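Long-range contact in acetyl-CoA acetyltransferase (Mycobacterium smegmatis, PDB 4EGV), which has a thiolase fold and, judging from its family, probably acts as an acyltransferase, working as a monomer with an additional C-terminal domain: residues H55-A59 with L286-K292. Sequence-based numbering, arbitrary orientation.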
ATOM      1  N   HIS A  55     -23.782  12.375   0.315  1.00 46.03           N
ATOM      2  CA  HIS A  55     -24.514  12.864  -0.827  1.00 48.34           C
ATOM      3  C   HIS A  55     -24.519  11.955  -2.038  1.00 48.30           C
ATOM      4  O   HIS A  55     -25.501  11.925  -2.796  1.00 48.45           O
ATOM      5  CB  HIS A  55     -24.026  14.213  -1.283  1.00 49.36           C
ATOM      6  CG  HIS A  55     -25.115  14.997  -1.939  1.00 54.34           C
ATOM      7  ND1 HIS A  55     -25.194  15.198  -3.306  1.00 55.94           N
ATOM      8  CD2 HIS A  55     -26.234  15.548  -1.409  1.00 57.97           C
ATOM      9  CE1 HIS A  55     -26.284  15.894  -3.577  1.00 57.34           C
ATOM     10  NE2 HIS A  55     -26.935  16.115  -2.446  1.00 59.15           N
ATOM     11  N   ASP A  56     -23.408  11.250  -2.207  1.00 48.09           N
ATOM     12  CA  ASP A  56     -23.206  10.329  -3.274  1.00 48.00           C
ATOM     13  C   ASP A  56     -24.257   9.229  -3.267  1.00 48.23           C
ATOM     14  O   ASP A  56     -24.661   8.785  -4.330  1.00 48.30           O
ATOM     15  CB  ASP A  56     -21.820   9.733  -3.157  1.00 48.02           C
ATOM     16  CG  ASP A  56     -21.417   8.946  -4.376  1.00 47.11           C
ATOM     17  OD1 ASP A  56     -21.318   9.567  -5.464  1.00 44.56           O
ATOM     18  OD2 ASP A  56     -21.176   7.718  -4.215  1.00 44.60           O
ATOM     19  N   CYS A  57     -24.734   8.845  -2.108  1.00 48.36           N
ATOM     20  CA  CYS A  57     -25.685   7.750  -1.999  1.00 48.41           C
ATOM     21  C   CYS A  57     -27.091   7.973  -2.473  1.00 49.46           C
ATOM     22  O   CYS A  57     -27.839   7.049  -2.522  1.00 49.38           O
ATOM     23  CB  CYS A  57     -25.700   7.167  -0.588  1.00 48.52           C
ATOM     24  SG  CYS A  57     -26.674   7.935   0.607  1.00 42.69           S
ATOM     25  N   GLY A  58     -27.438   9.195  -2.816  1.00 50.77           N
ATOM     26  CA  GLY A  58     -28.731   9.524  -3.370  1.00 52.07           C
ATOM     27  C   GLY A  58     -29.936   9.503  -2.473  1.00 52.81           C
ATOM     28  O   GLY A  58     -31.041   9.459  -2.926  1.00 52.56           O
ATOM     29  N   ALA A  59     -29.721   9.553  -1.185  1.00 53.63           N
ATOM     30  CA  ALA A  59     -30.796   9.569  -0.240  1.00 54.39           C
ATOM     31  C   ALA A  59     -30.573  10.797   0.541  1.00 55.00           C
ATOM     32  O   ALA A  59     -29.631  11.476   0.313  1.00 55.79           O
ATOM     33  CB  ALA A  59     -30.715   8.416   0.636  1.00 54.30           C
ATOM     34  N   LEU A 286     -33.642   3.199   3.757  1.00 55.94           N
ATOM     35  CA  LEU A 286     -33.133   4.535   3.655  1.00 56.50           C
ATOM     36  C   LEU A 286     -33.289   5.151   2.293  1.00 56.96           C
ATOM     37  O   LEU A 286     -33.104   6.321   2.148  1.00 58.18           O
ATOM     38  CB  LEU A 286     -31.665   4.511   4.004  1.00 56.27           C
ATOM     39  CG  LEU A 286     -31.313   4.523   5.470  1.00 56.36           C
ATOM     40  CD1 LEU A 286     -29.975   5.027   5.559  1.00 55.47           C
ATOM     41  CD2 LEU A 286     -32.203   5.395   6.249  1.00 55.36           C
ATOM     42  N   GLY A 287     -33.615   4.383   1.280  1.00 56.62           N
ATOM     43  CA  GLY A 287     -34.060   4.987   0.050  1.00 56.03           C
ATOM     44  C   GLY A 287     -33.012   5.263  -0.972  1.00 55.14           C
ATOM     45  O   GLY A 287     -33.151   6.093  -1.811  1.00 55.58           O
ATOM     46  N   VAL A 288     -31.978   4.480  -0.871  1.00 54.02           N
ATOM     47  CA  VAL A 288     -30.737   4.433  -1.675  1.00 53.03           C
ATOM     48  C   VAL A 288     -30.904   3.687  -2.975  1.00 52.41           C
ATOM     49  O   VAL A 288     -31.008   2.478  -2.964  1.00 51.73           O
ATOM     50  CB  VAL A 288     -29.560   3.779  -0.910  1.00 53.15           C
ATOM     51  CG1 VAL A 288     -28.321   3.703  -1.776  1.00 52.65           C
ATOM     52  CG2 VAL A 288     -29.266   4.543   0.365  1.00 53.01           C
ATOM     53  N   PRO A 289     -30.897   4.414  -4.107  1.00 52.28           N
ATOM     54  CA  PRO A 289     -31.071   3.797  -5.410  1.00 52.13           C
ATOM     55  C   PRO A 289     -30.154   2.593  -5.633  1.00 51.67           C
ATOM     56  O   PRO A 289     -28.986   2.630  -5.313  1.00 51.31           O
ATOM     57  CB  PRO A 289     -30.709   4.935  -6.367  1.00 52.32           C
ATOM     58  CG  PRO A 289     -31.042   6.159  -5.620  1.00 52.11           C
ATOM     59  CD  PRO A 289     -30.697   5.868  -4.222  1.00 52.02           C
ATOM     60  N   GLU A 290     -30.702   1.546  -6.215  1.00 51.67           N
ATOM     61  CA  GLU A 290     -29.954   0.332  -6.464  1.00 51.17           C
ATOM     62  C   GLU A 290     -28.756   0.496  -7.420  1.00 50.92           C
ATOM     63  O   GLU A 290     -27.772  -0.190  -7.247  1.00 50.90           O
ATOM     64  CB  GLU A 290     -30.903  -0.813  -6.877  1.00 51.30           C
ATOM     65  CG  GLU A 290     -30.221  -2.172  -6.911  1.00 51.40           C
ATOM     66  CD  GLU A 290     -31.157  -3.346  -6.761  1.00 52.22           C
ATOM     67  OE1 GLU A 290     -32.362  -3.146  -6.472  1.00 52.38           O
ATOM     68  OE2 GLU A 290     -30.667  -4.480  -6.921  1.00 50.06           O
ATOM     69  N   GLU A 291     -28.818   1.404  -8.391  1.00 50.49           N
ATOM     70  CA  GLU A 291     -27.655   1.638  -9.264  1.00 50.61           C
ATOM     71  C   GLU A 291     -26.374   2.164  -8.522  1.00 49.10           C
ATOM     72  O   GLU A 291     -25.270   2.144  -9.078  1.00 48.53           O
ATOM     73  CB  GLU A 291     -28.006   2.422 -10.558  1.00 51.36           C
ATOM     74  CG  GLU A 291     -28.255   3.917 -10.425  1.00 55.91           C
ATOM     75  CD  GLU A 291     -29.722   4.248 -10.204  1.00 61.55           C
ATOM     76  OE1 GLU A 291     -30.464   3.345  -9.745  1.00 62.51           O
ATOM     77  OE2 GLU A 291     -30.140   5.410 -10.476  1.00 61.78           O
ATOM     78  N   LYS A 292     -26.537   2.555  -7.253  1.00 47.46           N
ATOM     79  CA  LYS A 292     -25.430   2.980  -6.379  1.00 45.74           C
ATOM     80  C   LYS A 292     -24.729   1.866  -5.594  1.00 44.35           C
ATOM     81  O   LYS A 292     -23.634   2.069  -5.111  1.00 43.73           O
ATOM     82  CB  LYS A 292     -25.919   4.021  -5.361  1.00 45.83           C
ATOM     83  CG  LYS A 292     -26.409   5.325  -5.931  1.00 45.36           C
ATOM     84  CD  LYS A 292     -25.311   6.239  -6.346  1.00 46.02           C
ATOM     85  CE  LYS A 292     -25.903   7.439  -7.082  1.00 47.38           C
ATOM     86  NZ  LYS A 292     -24.931   8.546  -7.225  1.00 46.74           N
TER
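Lys292 starts with CG anti to its carbonyl carbon (chi1 -64°), bends at chi2 (-77°) and then runs extended, which carries NZ to the carbonyl of Asp56, on helix 42-56. In this thiolase fold the resulting hydrogen bond joins the loop before strand 294-303 to that helix: NZ lies 2.9 Å from Asp56 O, in the carbonyl plane, with a C=O...N angle of 158°. Lys292 CD and CE also lie beside Asp56 O, each at 3.3 Å. The Asp56 carboxylate is committed differently. Its OD1 stays 4.1 Å from Lys292 NZ, beyond a salt bridge, while OD2 forms a salt bridge with Arg396 NH1 and accepts a hydrogen bond from Val25 N; the nearby lysine charge probably still stabilises it. Further along, the chain leaves the helix at Gly58 with positive phi, and the segment 286-292 likewise leaves helix 280-286 through a Schellman motif at Gly287. Beside these turns, Cys57 O meets Val288 CG1 and Pro289 CD, each at 3.5 Å. Val23 of strand 20-29 packs on Cys57 and Val288, and Val64 of helix 61-67 on Cys57, Ala59 and Leu286. Ala59 CB makes an apolar contact with Val288 CG2 at 4.1 Å and a van der Waals approach to the backbone oxygen Leu286 O at 3.5 Å.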